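Long-range contacts in glycerol kinase, putative (Plasmodium falciparum, PDB 2W41), which binds ADP and, as a member of the FGGY kinase family, probably catalyses the ATP-dependent phosphorylation of glycerol to sn-glycerol 3-phosphate: residues 16-21 with 39-44; 87-92 with 188-193; 143-148 with 210-215; 409-414 with 434-439. One frame throughout, in Å; residues are numbered along the deposited sequence.

Contacts 1, 2 and 3 belong to the N-terminal FGGY region, contact 4 to the C-terminal one; contact 4 lies across the chain's centre from contacts 1 and 3. Contact 2 is buried and charged, an arginine stack held by carboxylates. It touches both neighbours: Gln88 packs on the turn of contact 1, and Ser143 of contact 3 probably hydrogen-bonds to Glu90 O. Contact 3 is equally buried but mainly apolar, built round two phenylalanines. Contacts 1 and 4 are only partly buried. Each flanks strands of its own sheet, yet 16-21 with 39-44 is joined by weak hydrogen bonds to backbone carbonyls, whereas 409-414 with 434-439 meets through van der Waals contacts.

Contact 1. Residues 16-21 with 39-44; sequences STQSTK and HEQKCL. With EDO (1,2-ethanediol), chain O.
The turn of the first beta hairpin, between strands 6-15 and 19-25, presents the carbonyls of Thr17 and Gln18 to His39 and Gln41, in the loop that follows strand 31-38. Thr17 O takes two weak hydrogen bonds: His39 NE2 comes to 2.7 Å from Thr17 O, but with an N-H angle of only 122°, and Gln41 NE2 is 3.1 Å from that same oxygen. The imidazole is folded back onto the turn because its CG lies between the backbone N and the carbonyl carbon (chi1 50°). Gln18 O then sits over the centre of one ring face, while Ser16 O lies at the edge, 3.3 Å from His39 CE1.

In the sugar kinase/Hsp70/actin superfamily this hairpin turn is a phosphate-binding loop, and the Gln18 side chain here lies about 7 Å from the bound ADP. Gln41 reaches the turn through a chain bent at chi2, crossing Gln18 at about a right angle so that Gln18 NE2 is 3.4 Å from Gln41 CG. The Gln41 amide is gripped at both ends. Gln41 NE2 makes a much straighter bond (163°) to His39 O at 3.0 Å, approaching from above that carbonyl's plane, and OE1 is bonded by Tyr49 and His51. Near the ND1 side of the His39 ring a water donates to Thr20 OG1, which is also bonded to Gln15. Away from the 39-44 loop, an ethanediol bridges the hydroxyls of Thr17 and Ser16, with its O1 2.9 Å from Thr17 OG1, and Thr17 OG1 has Trp109 as a further partner.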
loop_
_atom_site.group_PDB
_atom_site.type_symbol
_atom_site.label_atom_id
_atom_site.label_comp_id
_atom_site.label_asym_id
_atom_site.label_seq_id
_atom_site.Cartn_x
_atom_site.Cartn_y
_atom_site.Cartn_z
ATOM N N SER B 16 -10.629 -13.323 32.876
ATOM C CA SER B 16 -10.021 -12.660 31.728
ATOM C C SER B 16 -10.410 -11.150 31.665
ATOM O O SER B 16 -11.252 -10.668 32.453
ATOM C CB SER B 16 -10.595 -13.316 30.498
ATOM O OG SER B 16 -9.639 -13.459 29.510
ATOM N N THR B 17 -9.839 -10.430 30.691
ATOM C CA THR B 17 -10.209 -9.053 30.397
ATOM C C THR B 17 -11.692 -8.982 30.032
ATOM O O THR B 17 -12.452 -8.186 30.582
ATOM C CB THR B 17 -9.393 -8.507 29.224
ATOM O OG1 THR B 17 -8.001 -8.672 29.501
ATOM C CG2 THR B 17 -9.669 -7.046 28.984
ATOM N N GLN B 18 -12.087 -9.855 29.116
ATOM C CA GLN B 18 -13.323 -9.728 28.382
ATOM C C GLN B 18 -14.402 -10.424 29.153
ATOM O O GLN B 18 -15.523 -9.943 29.218
ATOM C CB GLN B 18 -13.129 -10.388 27.022
ATOM C CG GLN B 18 -13.776 -9.687 25.860
ATOM C CD GLN B 18 -13.079 -8.372 25.473
ATOM O OE1 GLN B 18 -11.860 -8.341 25.214
ATOM N NE2 GLN B 18 -13.863 -7.281 25.411
ATOM N N SER B 19 -14.056 -11.570 29.745
ATOM C CA SER B 19 -15.032 -12.436 30.469
ATOM C C SER B 19 -14.397 -13.251 31.591
ATOM O O SER B 19 -13.185 -13.178 31.829
ATOM C CB SER B 19 -15.759 -13.402 29.514
ATOM O OG SER B 19 -14.846 -14.275 28.904
ATOM N N THR B 20 -15.255 -14.014 32.277
ATOM C CA THR B 20 -14.864 -14.936 33.342
ATOM C C THR B 20 -15.209 -16.350 32.934
ATOM O O THR B 20 -16.385 -16.640 32.641
ATOM C CB THR B 20 -15.547 -14.585 34.670
ATOM O OG1 THR B 20 -15.184 -13.246 35.026
ATOM C CG2 THR B 20 -15.098 -15.530 35.769
ATOM N N LYS B 21 -14.186 -17.219 32.927
ATOM C CA LYS B 21 -14.327 -18.643 32.542
ATOM C C LYS B 21 -14.131 -19.607 33.717
ATOM O O LYS B 21 -13.255 -19.387 34.582
ATOM C CB LYS B 21 -13.320 -19.007 31.451
ATOM C CG LYS B 21 -13.597 -18.445 30.072
ATOM C CD LYS B 21 -12.298 -18.437 29.242
ATOM C CE LYS B 21 -12.429 -17.571 27.995
ATOM N NZ LYS B 21 -11.118 -16.920 27.632
ATOM N N HIS B 39 -18.427 -9.514 31.106
ATOM C CA HIS B 39 -18.690 -8.415 32.074
ATOM C C HIS B 39 -18.434 -7.155 31.280
ATOM O O HIS B 39 -17.767 -7.231 30.227
ATOM C CB HIS B 39 -17.815 -8.476 33.345
ATOM C CG HIS B 39 -16.338 -8.636 33.080
ATOM N ND1 HIS B 39 -15.713 -9.866 33.064
ATOM C CD2 HIS B 39 -15.373 -7.724 32.800
ATOM C CE1 HIS B 39 -14.432 -9.704 32.784
ATOM N NE2 HIS B 39 -14.199 -8.417 32.623
ATOM N N GLU B 40 -18.969 -6.019 31.718
ATOM C CA GLU B 40 -18.944 -4.837 30.849
ATOM C C GLU B 40 -17.568 -4.172 30.773
ATOM O O GLU B 40 -16.940 -3.926 31.782
ATOM C CB GLU B 40 -20.017 -3.796 31.247
ATOM C CG GLU B 40 -20.110 -2.636 30.266
ATOM C CD GLU B 40 -20.951 -1.457 30.751
ATOM O OE1 GLU B 40 -21.551 -1.505 31.866
ATOM O OE2 GLU B 40 -20.990 -0.451 29.983
ATOM N N GLN B 41 -17.133 -3.877 29.553
ATOM C CA GLN B 41 -15.877 -3.171 29.300
ATOM C C GLN B 41 -16.147 -1.653 29.319
ATOM O O GLN B 41 -16.541 -1.092 28.308
ATOM C CB GLN B 41 -15.294 -3.651 27.950
ATOM C CG GLN B 41 -15.155 -5.212 27.826
ATOM C CD GLN B 41 -14.280 -5.820 28.944
ATOM O OE1 GLN B 41 -13.063 -5.654 28.939
ATOM N NE2 GLN B 41 -14.902 -6.484 29.912
ATOM N N LYS B 42 -15.964 -0.997 30.467
ATOM C CA LYS B 42 -16.383 0.416 30.628
ATOM C C LYS B 42 -15.313 1.402 30.202
ATOM O O LYS B 42 -14.362 1.618 30.944
ATOM C CB LYS B 42 -16.789 0.748 32.068
ATOM C CG LYS B 42 -17.609 -0.321 32.736
ATOM C CD LYS B 42 -18.622 0.251 33.708
ATOM C CE LYS B 42 -18.905 -0.731 34.816
ATOM N NZ LYS B 42 -20.173 -0.358 35.516
ATOM N N CYS B 43 -15.488 2.004 29.022
ATOM C CA CYS B 43 -14.616 3.069 28.508
ATOM C C CYS B 43 -15.283 4.488 28.560
ATOM O O CYS B 43 -15.652 5.052 27.520
ATOM C CB CYS B 43 -14.153 2.727 27.087
ATOM S SG CYS B 43 -13.571 0.999 26.870
ATOM N N LEU B 44 -15.421 5.043 29.774
ATOM C CA LEU B 44 -15.997 6.388 30.005
ATOM C C LEU B 44 -15.605 7.451 28.947
ATOM O O LEU B 44 -16.318 7.651 27.953
ATOM C CB LEU B 44 -15.659 6.903 31.435
ATOM C CG LEU B 44 -16.820 7.533 32.236
ATOM C CD1 LEU B 44 -16.458 7.994 33.662
ATOM C CD2 LEU B 44 -17.668 8.583 31.464
HETATM C C1 EDO O . -7.319 -12.048 27.339
HETATM O O1 EDO O . -6.961 -11.156 28.426
HETATM C C2 EDO O . -8.500 -11.593 26.463
HETATM O O2 EDO O . -9.783 -11.859 27.075
HETATM O O HOH W 1 -17.221 -11.560 33.936
#

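Contact 2. Residues 87-92 with 188-193; sequences NQRETV and VTNASR. With EDO (1,2-ethanediol), chain U; EDO (1,2-ethanediol), chain T.
Arg89 and Arg193 lay their guanidinium groups flat on one another, with centres 3.8 Å apart and planes inclined by 20°. Arg89 NH1 stands over the middle of the Arg193 group, 3.5 Å from Arg193 CZ. Glu90 meets Arg193 quite differently, at its edge: the carboxylate and guanidinium are nearly coplanar, and the grip is side-on, with two nitrogens on one oxygen. Arg193 NE lies 2.8 Å from Glu90 OE2 on the anti lone pair, whereas Arg193 NH2, 2.9 Å from the same Glu90 OE2, arrives on the syn side and 29° out of the carboxylate plane. Bends at both chi2 and chi3 curl the Arg193 chain back to this position, and the aliphatic stems also touch, Glu90 CG lying 3.6 Å from Arg193 CB.

The other carboxylate oxygen, Glu90 OE1, accepts a hydrogen bond from one ethanediol. A second ethanediol is held by Arg89 through its backbone N, 2.7 Å from the diol O2, and through NE and NH2. Diols bound at the Arg-Glu pair of an NQRET sequence are consistent with the glycerol pocket of glycerol kinases, where this pair contacts the substrate. The stacked like charges do not stand alone, since Glu312 forms salt bridges to both arginines. Glu90 and Glu312 would probably balance the two positive charges, while the two-nitrogen grip of Arg193 probably restrains the rotation of the Glu90 carboxylate beside the bound diols.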
loop_
_atom_site.group_PDB
_atom_site.type_symbol
_atom_site.label_atom_id
_atom_site.label_comp_id
_atom_site.label_asym_id
_atom_site.label_seq_id
_atom_site.Cartn_x
_atom_site.Cartn_y
_atom_site.Cartn_z
ATOM N N ASN B 87 -5.722 -15.137 35.817
ATOM C CA ASN B 87 -6.295 -13.762 35.807
ATOM C C ASN B 87 -5.514 -12.792 34.961
ATOM O O ASN B 87 -4.249 -12.866 34.910
ATOM C CB ASN B 87 -6.395 -13.193 37.227
ATOM C CG ASN B 87 -5.033 -12.815 37.812
ATOM O OD1 ASN B 87 -4.650 -11.609 37.856
ATOM N ND2 ASN B 87 -4.301 -13.819 38.297
ATOM N N GLN B 88 -6.279 -11.916 34.281
ATOM C CA GLN B 88 -5.794 -10.635 33.715
ATOM C C GLN B 88 -4.932 -9.947 34.766
ATOM O O GLN B 88 -5.386 -9.700 35.891
ATOM C CB GLN B 88 -6.950 -9.722 33.309
ATOM C CG GLN B 88 -7.983 -9.476 34.413
ATOM C CD GLN B 88 -8.837 -8.193 34.200
ATOM O OE1 GLN B 88 -8.345 -7.174 33.719
ATOM N NE2 GLN B 88 -10.110 -8.258 34.562
ATOM N N ARG B 89 -3.679 -9.690 34.403
ATOM C CA ARG B 89 -2.685 -9.092 35.298
ATOM C C ARG B 89 -2.785 -7.553 35.308
ATOM O O ARG B 89 -3.534 -6.954 34.500
ATOM C CB ARG B 89 -1.281 -9.566 34.868
ATOM C CG ARG B 89 -1.130 -11.092 34.722
ATOM C CD ARG B 89 0.172 -11.462 34.065
ATOM N NE ARG B 89 0.298 -10.892 32.716
ATOM C CZ ARG B 89 1.426 -10.858 31.994
ATOM N NH1 ARG B 89 2.554 -11.382 32.426
ATOM N NH2 ARG B 89 1.426 -10.303 30.799
ATOM N N GLU B 90 -2.040 -6.908 36.207
ATOM C CA GLU B 90 -1.849 -5.437 36.190
ATOM C C GLU B 90 -3.108 -4.647 36.609
ATOM O O GLU B 90 -3.027 -3.777 37.470
ATOM C CB GLU B 90 -1.316 -5.007 34.818
ATOM C CG GLU B 90 0.108 -5.498 34.596
ATOM C CD GLU B 90 0.366 -6.015 33.219
ATOM O OE1 GLU B 90 -0.293 -5.532 32.286
ATOM O OE2 GLU B 90 1.233 -6.910 33.054
ATOM N N THR B 91 -4.260 -4.959 36.009
ATOM C CA THR B 91 -5.576 -4.524 36.513
ATOM C C THR B 91 -5.631 -4.496 38.033
ATOM O O THR B 91 -5.242 -5.467 38.688
ATOM C CB THR B 91 -6.725 -5.391 35.929
ATOM O OG1 THR B 91 -6.783 -5.171 34.515
ATOM C CG2 THR B 91 -8.089 -5.065 36.566
ATOM N N VAL B 92 -6.081 -3.356 38.582
ATOM C CA VAL B 92 -5.981 -3.114 40.028
ATOM C C VAL B 92 -7.299 -2.689 40.685
ATOM O O VAL B 92 -8.071 -1.909 40.112
ATOM C CB VAL B 92 -4.764 -2.159 40.397
ATOM C CG1 VAL B 92 -5.005 -0.686 39.958
ATOM C CG2 VAL B 92 -4.400 -2.258 41.920
ATOM N N VAL B 188 3.988 -14.547 43.149
ATOM C CA VAL B 188 5.148 -13.878 42.587
ATOM C C VAL B 188 4.970 -13.233 41.208
ATOM O O VAL B 188 5.576 -12.202 40.933
ATOM C CB VAL B 188 6.400 -14.839 42.545
ATOM C CG1 VAL B 188 6.997 -14.944 43.940
ATOM C CG2 VAL B 188 6.064 -16.224 41.989
ATOM N N THR B 189 4.182 -13.861 40.339
ATOM C CA THR B 189 4.048 -13.438 38.943
ATOM C C THR B 189 3.179 -12.180 38.817
ATOM O O THR B 189 3.542 -11.256 38.087
ATOM C CB THR B 189 3.510 -14.589 38.043
ATOM O OG1 THR B 189 2.168 -14.908 38.428
ATOM C CG2 THR B 189 4.393 -15.821 38.178
ATOM N N ASN B 190 2.056 -12.155 39.542
ATOM C CA ASN B 190 1.199 -10.982 39.712
ATOM C C ASN B 190 1.951 -9.823 40.432
ATOM O O ASN B 190 1.970 -8.688 39.941
ATOM C CB ASN B 190 -0.089 -11.350 40.466
ATOM C CG ASN B 190 -1.170 -12.001 39.553
ATOM O OD1 ASN B 190 -1.737 -11.352 38.681
ATOM N ND2 ASN B 190 -1.471 -13.289 39.797
ATOM N N ALA B 191 2.581 -10.112 41.587
ATOM C CA ALA B 191 3.429 -9.156 42.277
ATOM C C ALA B 191 4.414 -8.486 41.300
ATOM O O ALA B 191 4.705 -7.293 41.415
ATOM C CB ALA B 191 4.165 -9.827 43.351
ATOM N N SER B 192 4.932 -9.235 40.345
ATOM C CA SER B 192 5.907 -8.684 39.434
ATOM C C SER B 192 5.283 -7.655 38.465
ATOM O O SER B 192 6.022 -7.031 37.725
ATOM C CB SER B 192 6.610 -9.797 38.635
ATOM O OG SER B 192 5.685 -10.530 37.814
ATOM N N ARG B 193 3.957 -7.482 38.455
ATOM C CA ARG B 193 3.298 -6.634 37.464
ATOM C C ARG B 193 2.677 -5.366 38.105
ATOM O O ARG B 193 1.688 -4.839 37.613
ATOM C CB ARG B 193 2.201 -7.439 36.746
ATOM C CG ARG B 193 2.585 -8.883 36.294
ATOM C CD ARG B 193 3.750 -8.960 35.270
ATOM N NE ARG B 193 3.418 -8.263 34.033
ATOM C CZ ARG B 193 4.145 -8.323 32.915
ATOM N NH1 ARG B 193 5.224 -9.104 32.869
ATOM N NH2 ARG B 193 3.785 -7.655 31.819
HETATM C C1 EDO U . -1.657 -8.134 31.064
HETATM O O1 EDO U . -0.591 -8.249 30.126
HETATM C C2 EDO U . -2.669 -9.224 30.757
HETATM O O2 EDO U . -2.636 -10.078 31.905
HETATM C C1 EDO T . 0.842 -4.988 28.523
HETATM O O1 EDO T . 0.796 -5.623 29.789
HETATM C C2 EDO T . 2.308 -4.960 28.138
HETATM O O2 EDO T . 3.084 -4.296 29.150
#

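Contact 3. Residues 143-148 with 210-215; sequences SAFKIL and KIFNIT
Phe212 fills the tight part of this contact, packed against Ala144 and Phe145 at the beginning of helix 144-152. Ala144 CB stands over the ring almost exactly on its normal, 3.5 Å from the Phe212 centroid, a CH-pi contact that covers one face; Ile211 CG2, from the same segment as Phe212, lies over the opposite face. The Phe212 edge in turn points into the face of Phe145. This T-shaped pair has its centroids 4.9 Å apart and its planes at 85°, with Phe212 CE1 nearly central above the Phe145 ring. Phe212 reaches the neighbouring helix with CG anti to the carbonyl carbon (chi1 -78°). All three contacting side chains are buried, and Phe145 is further enclosed by Phe121 and Phe138, so that the aromatic cluster extends to helix 115-124.

After the partner helix, 206-212, Asn213 has left helical geometry with positive phi, in a Schellman motif; both helices belong to the N-terminal FGGY region. Contacts are sparser around this turn. Leu148 CD1 rests 3.6 Å from Phe212 O, the leucine CG lying anti to its backbone N (chi1 176°), and the same methyl comes no nearer than 4.1 Å to OD1 of Asn213, which is partly exposed. Ile214 returns to a buried position: its CD1 methyl lies 3.8 Å from Ile147 CG2, the two chains crossing at about a right angle, and both isoleucines also touch Ile168 of strand 166-170. No hydrogen bond joins the two segments.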
loop_
_atom_site.group_PDB
_atom_site.type_symbol
_atom_site.label_atom_id
_atom_site.label_comp_id
_atom_site.label_asym_id
_atom_site.label_seq_id
_atom_site.Cartn_x
_atom_site.Cartn_y
_atom_site.Cartn_z
ATOM N N SER B 143 0.411 -1.720 37.682
ATOM C CA SER B 143 -0.545 -1.216 38.648
ATOM C C SER B 143 -0.203 0.134 39.332
ATOM O O SER B 143 -1.109 0.865 39.687
ATOM C CB SER B 143 -0.773 -2.261 39.727
ATOM O OG SER B 143 -1.007 -3.516 39.155
ATOM N N ALA B 144 1.083 0.457 39.509
ATOM C CA ALA B 144 1.498 1.518 40.464
ATOM C C ALA B 144 1.028 2.913 40.061
ATOM O O ALA B 144 0.573 3.677 40.894
ATOM C CB ALA B 144 3.003 1.505 40.691
ATOM N N PHE B 145 1.137 3.240 38.782
ATOM C CA PHE B 145 0.687 4.537 38.311
ATOM C C PHE B 145 -0.829 4.697 38.394
ATOM O O PHE B 145 -1.320 5.816 38.388
ATOM C CB PHE B 145 1.159 4.788 36.902
ATOM C CG PHE B 145 2.531 5.375 36.820
ATOM C CD1 PHE B 145 2.759 6.708 37.160
ATOM C CD2 PHE B 145 3.601 4.593 36.370
ATOM C CE1 PHE B 145 4.026 7.251 37.074
ATOM C CE2 PHE B 145 4.878 5.124 36.248
ATOM C CZ PHE B 145 5.106 6.462 36.616
ATOM N N LYS B 146 -1.555 3.584 38.508
ATOM C CA LYS B 146 -3.008 3.613 38.688
ATOM C C LYS B 146 -3.346 3.753 40.159
ATOM O O LYS B 146 -4.270 4.460 40.519
ATOM C CB LYS B 146 -3.702 2.355 38.146
ATOM C CG LYS B 146 -3.018 1.612 37.004
ATOM C CD LYS B 146 -3.569 2.000 35.657
ATOM C CE LYS B 146 -3.198 0.964 34.582
ATOM N NZ LYS B 146 -3.606 -0.340 35.081
ATOM N N ILE B 147 -2.622 3.051 41.011
ATOM C CA ILE B 147 -2.769 3.196 42.442
ATOM C C ILE B 147 -2.501 4.668 42.807
ATOM O O ILE B 147 -3.217 5.238 43.618
ATOM C CB ILE B 147 -1.766 2.284 43.194
ATOM C CG1 ILE B 147 -2.041 0.795 42.918
ATOM C CG2 ILE B 147 -1.791 2.602 44.699
ATOM C CD1 ILE B 147 -0.912 -0.177 43.391
ATOM N N LEU B 148 -1.464 5.259 42.196
ATOM C CA LEU B 148 -1.088 6.674 42.383
ATOM C C LEU B 148 -2.188 7.630 41.945
ATOM O O LEU B 148 -2.610 8.517 42.718
ATOM C CB LEU B 148 0.222 7.019 41.638
ATOM C CG LEU B 148 0.683 8.492 41.673
ATOM C CD1 LEU B 148 1.174 8.898 43.068
ATOM C CD2 LEU B 148 1.733 8.773 40.663
ATOM N N LYS B 210 7.684 4.517 48.072
ATOM C CA LYS B 210 7.935 5.918 48.361
ATOM C C LYS B 210 7.572 6.680 47.118
ATOM O O LYS B 210 6.701 7.523 47.177
ATOM C CB LYS B 210 9.404 6.154 48.778
ATOM C CG LYS B 210 9.605 7.091 49.996
ATOM C CD LYS B 210 9.894 8.578 49.594
ATOM C CE LYS B 210 11.400 8.931 49.779
ATOM N NZ LYS B 210 11.857 8.885 51.225
ATOM N N ILE B 211 8.183 6.333 45.988
ATOM C CA ILE B 211 7.919 6.983 44.686
ATOM C C ILE B 211 6.437 7.156 44.347
ATOM O O ILE B 211 6.043 8.106 43.666
ATOM C CB ILE B 211 8.615 6.217 43.513
ATOM C CG1 ILE B 211 10.130 6.198 43.698
ATOM C CG2 ILE B 211 8.251 6.792 42.182
ATOM C CD1 ILE B 211 10.849 5.476 42.625
ATOM N N PHE B 212 5.627 6.220 44.837
ATOM C CA PHE B 212 4.248 6.031 44.409
ATOM C C PHE B 212 3.216 6.388 45.467
ATOM O O PHE B 212 2.026 6.214 45.231
ATOM C CB PHE B 212 4.046 4.584 43.861
ATOM C CG PHE B 212 4.583 4.407 42.466
ATOM C CD1 PHE B 212 4.032 5.137 41.397
ATOM C CD2 PHE B 212 5.672 3.570 42.227
ATOM C CE1 PHE B 212 4.549 5.018 40.113
ATOM C CE2 PHE B 212 6.205 3.444 40.964
ATOM C CZ PHE B 212 5.644 4.169 39.888
ATOM N N ASN B 213 3.682 6.906 46.607
ATOM C CA ASN B 213 2.831 7.371 47.716
ATOM C C ASN B 213 2.157 6.276 48.497
ATOM O O ASN B 213 1.210 6.532 49.237
ATOM C CB ASN B 213 1.768 8.387 47.278
ATOM C CG ASN B 213 2.259 9.818 47.360
ATOM O OD1 ASN B 213 2.997 10.290 46.458
ATOM N ND2 ASN B 213 1.852 10.535 48.438
ATOM N N ILE B 214 2.633 5.052 48.344
ATOM C CA ILE B 214 2.177 4.008 49.240
ATOM C C ILE B 214 2.916 4.225 50.553
ATOM O O ILE B 214 4.062 3.745 50.776
ATOM C CB ILE B 214 2.307 2.604 48.647
ATOM C CG1 ILE B 214 1.291 2.417 47.507
ATOM C CG2 ILE B 214 1.993 1.561 49.713
ATOM C CD1 ILE B 214 1.752 2.807 46.078
ATOM N N THR B 215 2.243 5.012 51.393
ATOM C CA THR B 215 2.790 5.501 52.667
ATOM C C THR B 215 2.784 4.400 53.737
ATOM O O THR B 215 3.678 4.361 54.597
ATOM C CB THR B 215 2.042 6.818 53.170
ATOM O OG1 THR B 215 0.621 6.597 53.248
ATOM C CG2 THR B 215 2.324 8.022 52.241
#

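Contact 4. Residues 409-414 with 434-439; sequences IEMLHV and IINTKI
Val414 and Lys438 supply the chief apolar contact: the valine CG2 methyl, anti to its backbone N, lies 3.6 Å from Lys438 CD. The lysine chain starts toward the partner segment, and its bends at chi2 and chi3 bring the aliphatic middle, rather than the ammonium, against the methyl. Lys438 NZ forms a long, weak ion pair with Glu440.

These residues lie at the entrances to the two strands of a beta-alpha-beta unit of the C-terminal FGGY region, in which strands 414-418 and 439-442 are parallel neighbours joined through helix 425-435. Segment 411-414 leads into the first strand. The other follows the end of the helix, where Asn436 leaves helical geometry with positive phi, and runs beside 411-414 into the second; the touching parts differ in direction by 26°.

Mixed polar and apolar contact occurs at two places. At the exposed end Met411 extends with CG anti to the backbone N (chi1 177°) before bending at chi3, and this sets its CE methyl 3.7 Å from Asn436 ND2. At the buried centre Thr437 OG1 is 3.4 Å from Leu412 CB. Thr437 OG1 donates to Lys438 O at 3.2 Å, from above the carbonyl plane, and so remains within its own segment. Hydrogen bonds are absent between the two segments themselves, but backbone bonds tie their ends to neighbouring strands, Lys438 to Leu415 and Val414 to Ala268.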
loop_
_atom_site.group_PDB
_atom_site.type_symbol
_atom_site.label_atom_id
_atom_site.label_comp_id
_atom_site.label_asym_id
_atom_site.label_seq_id
_atom_site.Cartn_x
_atom_site.Cartn_y
_atom_site.Cartn_z
ATOM N N ILE B 409 22.684 -16.436 24.342
ATOM C CA ILE B 409 22.453 -17.700 23.580
ATOM C C ILE B 409 22.379 -17.428 22.078
ATOM O O ILE B 409 22.362 -16.265 21.651
ATOM C CB ILE B 409 21.225 -18.538 24.104
ATOM C CG1 ILE B 409 19.875 -17.847 23.789
ATOM C CG2 ILE B 409 21.370 -18.792 25.585
ATOM C CD1 ILE B 409 18.587 -18.718 24.055
ATOM N N GLU B 410 22.371 -18.487 21.280
ATOM C CA GLU B 410 22.407 -18.343 19.836
ATOM C C GLU B 410 21.109 -18.722 19.146
ATOM O O GLU B 410 20.888 -18.371 18.012
ATOM C CB GLU B 410 23.570 -19.171 19.257
ATOM C CG GLU B 410 24.846 -18.346 18.970
ATOM C CD GLU B 410 26.148 -19.073 19.373
ATOM O OE1 GLU B 410 26.131 -20.335 19.528
ATOM O OE2 GLU B 410 27.190 -18.370 19.525
ATOM N N MET B 411 20.246 -19.445 19.827
ATOM C CA MET B 411 19.070 -20.007 19.196
ATOM C C MET B 411 18.078 -20.432 20.286
ATOM O O MET B 411 18.498 -20.859 21.374
ATOM C CB MET B 411 19.488 -21.218 18.321
ATOM C CG MET B 411 18.366 -21.975 17.626
ATOM S SD MET B 411 18.974 -23.106 16.372
ATOM C CE MET B 411 19.977 -22.020 15.338
ATOM N N LEU B 412 16.780 -20.303 19.983
ATOM C CA LEU B 412 15.702 -20.850 20.810
ATOM C C LEU B 412 15.629 -22.365 20.719
ATOM O O LEU B 412 15.727 -22.929 19.623
ATOM C CB LEU B 412 14.368 -20.263 20.348
ATOM C CG LEU B 412 13.658 -19.166 21.152
ATOM C CD1 LEU B 412 14.561 -18.395 22.172
ATOM C CD2 LEU B 412 12.916 -18.233 20.196
ATOM N N HIS B 413 15.442 -23.012 21.878
ATOM C CA HIS B 413 15.165 -24.467 21.955
ATOM C C HIS B 413 13.912 -24.729 21.159
ATOM O O HIS B 413 13.918 -25.517 20.204
ATOM C CB HIS B 413 15.027 -25.019 23.417
ATOM C CG HIS B 413 16.334 -25.108 24.162
ATOM N ND1 HIS B 413 17.545 -25.349 23.533
ATOM C CD2 HIS B 413 16.621 -24.986 25.484
ATOM C CE1 HIS B 413 18.518 -25.358 24.433
ATOM N NE2 HIS B 413 17.987 -25.133 25.625
ATOM N N VAL B 414 12.851 -24.020 21.535
ATOM C CA VAL B 414 11.565 -24.157 20.861
ATOM C C VAL B 414 10.768 -22.851 20.969
ATOM O O VAL B 414 11.088 -21.975 21.797
ATOM C CB VAL B 414 10.794 -25.414 21.377
ATOM C CG1 VAL B 414 10.234 -25.194 22.812
ATOM C CG2 VAL B 414 9.710 -25.808 20.408
ATOM N N ILE B 434 12.518 -17.591 9.227
ATOM C CA ILE B 434 13.167 -16.280 9.474
ATOM C C ILE B 434 13.723 -16.174 10.899
ATOM O O ILE B 434 14.801 -15.596 11.120
ATOM C CB ILE B 434 12.214 -15.086 9.152
ATOM C CG1 ILE B 434 12.145 -14.828 7.649
ATOM C CG2 ILE B 434 12.678 -13.841 9.809
ATOM C CD1 ILE B 434 13.435 -14.388 7.033
ATOM N N ILE B 435 13.008 -16.729 11.867
ATOM C CA ILE B 435 13.481 -16.637 13.229
ATOM C C ILE B 435 14.557 -17.702 13.473
ATOM O O ILE B 435 15.442 -17.517 14.317
ATOM C CB ILE B 435 12.328 -16.741 14.250
ATOM C CG1 ILE B 435 11.305 -15.591 14.049
ATOM C CG2 ILE B 435 12.895 -16.775 15.652
ATOM C CD1 ILE B 435 9.929 -15.811 14.722
ATOM N N ASN B 436 14.471 -18.807 12.714
ATOM C CA ASN B 436 15.373 -19.972 12.819
ATOM C C ASN B 436 15.046 -20.676 14.107
ATOM O O ASN B 436 15.817 -20.638 15.087
ATOM C CB ASN B 436 16.845 -19.552 12.787
ATOM C CG ASN B 436 17.751 -20.636 12.257
ATOM O OD1 ASN B 436 17.287 -21.713 11.893
ATOM N ND2 ASN B 436 19.049 -20.339 12.150
ATOM N N THR B 437 13.871 -21.274 14.137
ATOM C CA THR B 437 13.452 -21.939 15.339
ATOM C C THR B 437 12.436 -23.018 15.000
ATOM O O THR B 437 11.722 -22.954 13.979
ATOM C CB THR B 437 12.892 -20.944 16.370
ATOM O OG1 THR B 437 12.770 -21.581 17.646
ATOM C CG2 THR B 437 11.534 -20.398 15.931
ATOM N N LYS B 438 12.425 -24.034 15.845
ATOM C CA LYS B 438 11.431 -25.053 15.816
ATOM C C LYS B 438 10.223 -24.367 16.422
ATOM O O LYS B 438 10.321 -23.673 17.452
ATOM C CB LYS B 438 11.914 -26.218 16.698
ATOM C CG LYS B 438 11.124 -27.520 16.675
ATOM C CD LYS B 438 11.217 -28.107 18.089
ATOM C CE LYS B 438 11.586 -29.592 18.231
ATOM N NZ LYS B 438 11.820 -29.792 19.719
ATOM N N ILE B 439 9.103 -24.538 15.737
ATOM C CA ILE B 439 7.812 -24.076 16.143
ATOM C C ILE B 439 6.895 -25.290 16.356
ATOM O O ILE B 439 6.737 -26.143 15.483
ATOM C CB ILE B 439 7.204 -23.081 15.071
ATOM C CG1 ILE B 439 7.863 -21.691 15.193
ATOM C CG2 ILE B 439 5.638 -23.002 15.182
ATOM C CD1 ILE B 439 7.279 -20.652 14.271
#